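Lipase-esterase related protein (Clostridium acetobutylicum, PDB 3E0X) is of unknown function but probably acts as a hydrolase of the alpha/beta hydrolase fold, related to lipases and esterases. Local coordinates at residues Leu99-Lys105 / Asn183-Ile189; Gly117-Lys123 / Thr202-Ser207. All coordinates share one frame; numbering follows the deposited sequence.

Interaction 1: residues Leu99-Lys105 / Asn183-Ile189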
loop_
_atom_site.group_PDB
_atom_site.type_symbol
_atom_site.label_atom_id
_atom_site.label_comp_id
_atom_site.label_asym_id
_atom_site.label_seq_id
_atom_site.Cartn_x
_atom_site.Cartn_y
_atom_site.Cartn_z
ATOM N N LEU A 99 -5.669 2.281 -5.868
ATOM C CA LEU A 99 -6.338 2.149 -7.161
ATOM C C LEU A 99 -7.850 2.393 -6.998
ATOM O O LEU A 99 -8.487 3.076 -7.828
ATOM C CB LEU A 99 -6.051 0.765 -7.738
ATOM C CG LEU A 99 -4.580 0.528 -8.123
ATOM C CD1 LEU A 99 -4.341 -0.967 -8.388
ATOM C CD2 LEU A 99 -4.181 1.389 -9.338
ATOM N N GLY A 100 -8.436 1.850 -5.931
ATOM C CA GLY A 100 -9.861 2.080 -5.680
ATOM C C GLY A 100 -10.171 3.555 -5.418
ATOM O O GLY A 100 -11.202 4.085 -5.845
ATOM N N VAL A 101 -9.273 4.236 -4.706
ATOM C CA VAL A 101 -9.445 5.679 -4.447
ATOM C C VAL A 101 -9.348 6.487 -5.743
ATOM O O VAL A 101 -10.123 7.439 -5.950
ATOM C CB VAL A 101 -8.468 6.204 -3.377
ATOM C CG1 VAL A 101 -8.658 7.710 -3.188
ATOM C CG2 VAL A 101 -8.759 5.481 -2.069
ATOM N N ALA A 102 -8.432 6.096 -6.622
ATOM C CA ALA A 102 -8.332 6.767 -7.919
ATOM C C ALA A 102 -9.693 6.726 -8.625
ATOM O O ALA A 102 -10.098 7.700 -9.260
ATOM C CB ALA A 102 -7.274 6.087 -8.779
ATOM N N LEU A 103 -10.411 5.607 -8.494
ATOM C CA LEU A 103 -11.724 5.444 -9.161
ATOM C C LEU A 103 -12.818 6.318 -8.548
ATOM O O LEU A 103 -13.871 6.493 -9.173
ATOM C CB LEU A 103 -12.137 3.973 -9.132
ATOM C CG LEU A 103 -11.275 3.130 -10.065
ATOM C CD1 LEU A 103 -11.368 1.644 -9.745
ATOM C CD2 LEU A 103 -11.700 3.405 -11.533
ATOM N N LYS A 104 -12.580 6.888 -7.365
ATOM C CA LYS A 104 -13.526 7.830 -6.770
ATOM C C LYS A 104 -13.440 9.211 -7.412
ATOM O O LYS A 104 -14.311 10.060 -7.165
ATOM C CB LYS A 104 -13.285 7.967 -5.258
ATOM C CG LYS A 104 -13.495 6.680 -4.436
ATOM C CD LYS A 104 -14.957 6.356 -4.270
ATOM C CE LYS A 104 -15.162 5.243 -3.248
ATOM N NZ LYS A 104 -16.529 5.277 -2.667
ATOM N N LYS A 105 -12.366 9.457 -8.175
ATOM C CA LYS A 105 -12.221 10.707 -8.959
ATOM C C LYS A 105 -12.244 11.935 -8.037
ATOM O O LYS A 105 -12.922 12.945 -8.319
ATOM C CB LYS A 105 -13.335 10.837 -10.024
ATOM C CG LYS A 105 -13.584 9.614 -10.887
ATOM C CD LYS A 105 -12.318 9.112 -11.504
ATOM C CE LYS A 105 -12.593 8.046 -12.584
ATOM N NZ LYS A 105 -13.355 8.606 -13.735
ATOM N N ASN A 183 -12.212 -2.404 -13.750
ATOM C CA ASN A 183 -12.419 -0.963 -13.588
ATOM C C ASN A 183 -11.160 -0.135 -13.800
ATOM O O ASN A 183 -11.235 1.101 -13.856
ATOM C CB ASN A 183 -13.031 -0.642 -12.233
ATOM C CG ASN A 183 -14.517 -0.859 -12.208
ATOM O OD1 ASN A 183 -15.020 -1.621 -11.396
ATOM N ND2 ASN A 183 -15.232 -0.221 -13.139
ATOM N N LEU A 184 -10.013 -0.802 -13.917
ATOM C CA LEU A 184 -8.740 -0.079 -14.072
ATOM C C LEU A 184 -8.751 0.848 -15.277
ATOM O O LEU A 184 -8.192 1.942 -15.228
ATOM C CB LEU A 184 -7.556 -1.042 -14.175
ATOM C CG LEU A 184 -7.196 -1.855 -12.918
ATOM C CD1 LEU A 184 -6.125 -2.888 -13.243
ATOM C CD2 LEU A 184 -6.812 -0.922 -11.760
ATOM N N LYS A 185 -9.430 0.423 -16.348
ATOM C CA LYS A 185 -9.534 1.234 -17.565
ATOM C C LYS A 185 -10.229 2.566 -17.338
ATOM O O LYS A 185 -10.125 3.462 -18.189
ATOM C CB LYS A 185 -10.280 0.464 -18.650
ATOM C CG LYS A 185 -11.735 0.139 -18.344
ATOM C CD LYS A 185 -12.498 -0.187 -19.631
ATOM C CE LYS A 185 -13.969 0.079 -19.445
ATOM N NZ LYS A 185 -14.714 0.088 -20.743
ATOM N N ASN A 186 -10.938 2.691 -16.222
ATOM C CA ASN A 186 -11.676 3.914 -15.908
ATOM C C ASN A 186 -10.864 4.927 -15.107
ATOM O O ASN A 186 -11.361 6.002 -14.802
ATOM C CB ASN A 186 -12.974 3.556 -15.164
ATOM C CG ASN A 186 -13.919 2.711 -16.012
ATOM O OD1 ASN A 186 -14.458 1.693 -15.554
ATOM N ND2 ASN A 186 -14.099 3.111 -17.259
ATOM N N ILE A 187 -9.624 4.583 -14.761
ATOM C CA ILE A 187 -8.780 5.523 -14.035
ATOM C C ILE A 187 -8.243 6.568 -15.012
ATOM O O ILE A 187 -7.582 6.215 -15.999
ATOM C CB ILE A 187 -7.626 4.807 -13.310
ATOM C CG1 ILE A 187 -8.192 3.955 -12.159
ATOM C CG2 ILE A 187 -6.616 5.837 -12.791
ATOM C CD1 ILE A 187 -7.177 3.014 -11.477
ATOM N N ASP A 188 -8.493 7.842 -14.689
ATOM C CA ASP A 188 -8.168 8.990 -15.564
ATOM C C ASP A 188 -6.756 9.561 -15.362
ATOM O O ASP A 188 -6.234 10.291 -16.206
ATOM C CB ASP A 188 -9.153 10.158 -15.315
ATOM C CG ASP A 188 -10.608 9.830 -15.654
ATOM O OD1 ASP A 188 -10.880 9.176 -16.688
ATOM O OD2 ASP A 188 -11.489 10.299 -14.892
ATOM N N ILE A 189 -6.170 9.286 -14.198
ATOM C CA ILE A 189 -4.895 9.879 -13.782
ATOM C C ILE A 189 -3.754 8.894 -13.978
ATOM O O ILE A 189 -4.000 7.697 -14.183
ATOM C CB ILE A 189 -4.957 10.324 -12.300
ATOM C CG1 ILE A 189 -5.375 9.152 -11.403
ATOM C CG2 ILE A 189 -5.911 11.562 -12.146
ATOM C CD1 ILE A 189 -5.329 9.515 -9.916
HETATM O O HOH W 1 -9.144 8.523 -11.892
HETATM O O HOH W 2 -14.090 6.884 -15.795
#
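Lys105 reaches across to Asp188 in a salt bridge, its NZ lying 2.8 Å from Asp188 OD2 and meeting that oxygen from above the carboxylate plane, 47° out of it. The lysine chain gets there by bending at chi2 (-52°) and chi4 (64°), which folds CE against the backbone carbonyl of Asn186. A water accepts from Lys105 NZ and donates to Asn186 O, so the ammonium has a second partner. Another water donates to Ala102 O and accepts from Asp188 N at 3.0 Å, tying the two backbones together.

Beneath these polar groups the contact is aliphatic. Leu103 crosses Ile187 at about a right angle, with Leu103 CD2 3.6 Å from Ile187 CG1, while Leu103 CD1 rests on Asn183 CB at 3.8 Å. Ile187 splits its branches: CG2 meets Ala102 CB at 4.1 Å, and CD1 extends to Leu99 CD2 at 4.0 Å. Ile189 CD1 also touches Ala102 CB.

The contact joins the C-terminal part of helix 93-102, which follows strand 86-91 and the probable nucleophile elbow of the alpha/beta hydrolase fold, to the loop leading into strand 191-196. Ala102 and Ile189 also pack on strand 109-115, and Leu99 on helix 204-213, whereas Val101 faces helix 63-76.

Interaction 2: residues Gly117-Lys123 / Thr202-Ser207; sequences GGARFDK and TLVEYS
Lys123 extends its chain to Glu205 in a salt bridge: Lys123 NZ lies 2.7 Å from Glu205 OE1 and is received by the syn lone pair of that oxygen, on the side of the other carboxylate oxygen. The backbone N of Lys123 donates to Tyr206 OH, 2.9 Å away and bent to 142° at the hydrogen, from the edge of the phenol ring, near its plane. Neighbouring residues of the helix thus hold the same lysine by its ammonium and its backbone. Within the loop, Arg120 NE makes a salt bridge with Asp122 OD1, from above the carboxylate plane.

Tyr206 chi1 (-59°) sets CG anti to the carbonyl carbon and sends the ring to the loop, which covers one face through Arg120 O, 3.5 Å above the ring centre. Leu203 CB, from the tyrosine's own segment, lies over the opposite face. Phe121 presents its edge in an offset edge-to-face pair, the planes at 88° and Phe121 CD1 3.7 Å from Tyr206 CE2; Phe121 CA makes an off-centre CH-pi contact with the same ring. Phe121 CE1 also meets Thr202 CG2 at 3.8 Å.

At the glycine end, one water links Gly117 N to Ser207 OG. Another accepts from Ala119 N and donates to Tyr206 O, with both distances 2.8 Å.

The contact fastens the loop after strand 109-115 to the start of helix 204-213. Ser207 packs on strands 191-196 and 217-222, while the Thr202 side chain, about 6 Å from the bound ortho-xylene, touches His227 of its pocket.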
loop_
_atom_site.group_PDB
_atom_site.type_symbol
_atom_site.label_atom_id
_atom_site.label_comp_id
_atom_site.label_asym_id
_atom_site.label_seq_id
_atom_site.Cartn_x
_atom_site.Cartn_y
_atom_site.Cartn_z
ATOM N N GLY A 117 1.815 -4.317 -5.044
ATOM C CA GLY A 117 0.372 -4.427 -4.932
ATOM C C GLY A 117 -0.285 -5.164 -6.075
ATOM O O GLY A 117 0.258 -6.111 -6.675
ATOM N N GLY A 118 -1.495 -4.733 -6.364
ATOM C CA GLY A 118 -2.308 -5.397 -7.365
ATOM C C GLY A 118 -3.740 -4.895 -7.290
ATOM O O GLY A 118 -4.127 -4.223 -6.323
ATOM N N ALA A 119 -4.510 -5.229 -8.320
ATOM C CA ALA A 119 -5.932 -4.956 -8.345
ATOM C C ALA A 119 -6.760 -6.215 -8.077
ATOM O O ALA A 119 -7.967 -6.147 -7.941
ATOM C CB ALA A 119 -6.322 -4.374 -9.701
ATOM N N ARG A 120 -6.097 -7.358 -8.059
ATOM C CA ARG A 120 -6.717 -8.677 -7.859
ATOM C C ARG A 120 -5.559 -9.583 -7.490
ATOM O O ARG A 120 -4.453 -9.440 -8.015
ATOM C CB ARG A 120 -7.419 -9.138 -9.157
ATOM C CG ARG A 120 -8.066 -10.535 -9.149
ATOM C CD ARG A 120 -8.548 -10.913 -10.558
ATOM N NE ARG A 120 -7.450 -11.131 -11.494
ATOM C CZ ARG A 120 -7.509 -10.900 -12.805
ATOM N NH1 ARG A 120 -8.623 -10.463 -13.367
ATOM N NH2 ARG A 120 -6.440 -11.115 -13.561
ATOM N N PHE A 121 -5.812 -10.497 -6.562
ATOM C CA PHE A 121 -4.761 -11.363 -6.040
ATOM C C PHE A 121 -5.201 -12.813 -6.181
ATOM O O PHE A 121 -5.241 -13.559 -5.201
ATOM C CB PHE A 121 -4.452 -10.999 -4.581
ATOM C CG PHE A 121 -4.066 -9.549 -4.398
ATOM C CD1 PHE A 121 -2.755 -9.117 -4.610
ATOM C CD2 PHE A 121 -5.031 -8.614 -4.053
ATOM C CE1 PHE A 121 -2.415 -7.763 -4.462
ATOM C CE2 PHE A 121 -4.691 -7.252 -3.897
ATOM C CZ PHE A 121 -3.377 -6.829 -4.090
ATOM N N ASP A 122 -5.499 -13.217 -7.413
ATOM C CA ASP A 122 -6.151 -14.508 -7.671
ATOM C C ASP A 122 -5.249 -15.725 -7.587
ATOM O O ASP A 122 -5.747 -16.844 -7.629
ATOM C CB ASP A 122 -6.869 -14.457 -9.025
ATOM C CG ASP A 122 -5.943 -14.072 -10.150
ATOM O OD1 ASP A 122 -5.425 -12.952 -10.111
ATOM O OD2 ASP A 122 -5.701 -14.887 -11.068
ATOM N N LYS A 123 -3.942 -15.509 -7.471
ATOM C CA LYS A 123 -3.007 -16.622 -7.437
ATOM C C LYS A 123 -2.330 -16.814 -6.072
ATOM O O LYS A 123 -1.369 -17.577 -5.958
ATOM C CB LYS A 123 -1.983 -16.519 -8.568
ATOM C CG LYS A 123 -2.601 -16.657 -9.945
ATOM C CD LYS A 123 -1.568 -16.900 -10.992
ATOM C CE LYS A 123 -2.230 -16.892 -12.377
ATOM N NZ LYS A 123 -1.200 -16.935 -13.453
ATOM N N THR A 202 2.696 -10.663 -3.889
ATOM C CA THR A 202 2.106 -9.764 -4.897
ATOM C C THR A 202 2.947 -9.919 -6.179
ATOM O O THR A 202 3.902 -9.186 -6.425
ATOM C CB THR A 202 2.030 -8.332 -4.380
ATOM O OG1 THR A 202 3.333 -7.875 -4.016
ATOM C CG2 THR A 202 1.126 -8.289 -3.131
ATOM N N LEU A 203 2.602 -10.952 -6.947
ATOM C CA LEU A 203 3.328 -11.350 -8.143
ATOM C C LEU A 203 3.517 -10.228 -9.130
ATOM O O LEU A 203 2.676 -9.339 -9.253
ATOM C CB LEU A 203 2.580 -12.477 -8.872
ATOM C CG LEU A 203 2.273 -13.765 -8.122
ATOM C CD1 LEU A 203 1.362 -14.633 -8.997
ATOM C CD2 LEU A 203 3.585 -14.475 -7.772
ATOM N N VAL A 204 4.621 -10.278 -9.860
ATOM C CA VAL A 204 4.884 -9.244 -10.847
ATOM C C VAL A 204 3.719 -9.194 -11.869
ATOM O O VAL A 204 3.350 -8.119 -12.377
ATOM C CB VAL A 204 6.282 -9.405 -11.478
ATOM C CG1 VAL A 204 6.442 -10.761 -12.124
ATOM C CG2 VAL A 204 6.558 -8.281 -12.454
ATOM N N GLU A 205 3.120 -10.339 -12.169
ATOM C CA GLU A 205 2.009 -10.332 -13.139
ATOM C C GLU A 205 0.838 -9.440 -12.732
ATOM O O GLU A 205 0.150 -8.874 -13.593
ATOM C CB GLU A 205 1.538 -11.732 -13.491
ATOM C CG GLU A 205 0.898 -12.485 -12.359
ATOM C CD GLU A 205 0.791 -13.969 -12.683
ATOM O OE1 GLU A 205 -0.319 -14.402 -13.073
ATOM O OE2 GLU A 205 1.836 -14.680 -12.610
ATOM N N TYR A 206 0.643 -9.256 -11.426
ATOM C CA TYR A 206 -0.429 -8.366 -10.970
ATOM C C TYR A 206 -0.118 -6.919 -11.358
ATOM O O TYR A 206 -1.015 -6.151 -11.704
ATOM C CB TYR A 206 -0.613 -8.453 -9.464
ATOM C CG TYR A 206 -0.943 -9.816 -8.903
ATOM C CD1 TYR A 206 -1.592 -10.815 -9.664
ATOM C CD2 TYR A 206 -0.650 -10.084 -7.576
ATOM C CE1 TYR A 206 -1.897 -12.050 -9.097
ATOM C CE2 TYR A 206 -0.954 -11.301 -7.005
ATOM C CZ TYR A 206 -1.575 -12.285 -7.769
ATOM O OH TYR A 206 -1.901 -13.503 -7.201
ATOM N N SER A 207 1.145 -6.533 -11.271
ATOM C CA SER A 207 1.580 -5.189 -11.646
ATOM C C SER A 207 1.553 -5.003 -13.163
ATOM O O SER A 207 1.267 -3.896 -13.664
ATOM C CB SER A 207 2.954 -4.906 -11.058
ATOM O OG SER A 207 2.847 -4.573 -9.670
HETATM O O HOH W 3 2.042 -2.966 -7.660
HETATM O O HOH W 4 2.531 -6.690 -8.089
HETATM O O HOH W 5 -3.663 -6.383 -10.775
#

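How the interactions relate
Interactions 1 and 2 lie about 17 Å apart between centres, and their segments alternate along the chain. They meet directly: Leu184 CD1 is 3.8 Å from Ala119 CB, and Leu99 CD1 packs against Gly118 O, so the aliphatic interior of the first continues onto Ala119 and the Gly118 carbonyl of the second. Both are partly buried and carry a lysine-carboxylate salt bridge toward the surface. Their interiors differ: interaction 1 relies on leucine, isoleucine and alanine, whereas interaction 2 centres on an aromatic pair and bridging waters. Helix 204-213 links them, supplying one segment of interaction 2 and receiving Leu99 and Leu184 of interaction 1. Interaction 2 lies nearer the ligand pocket.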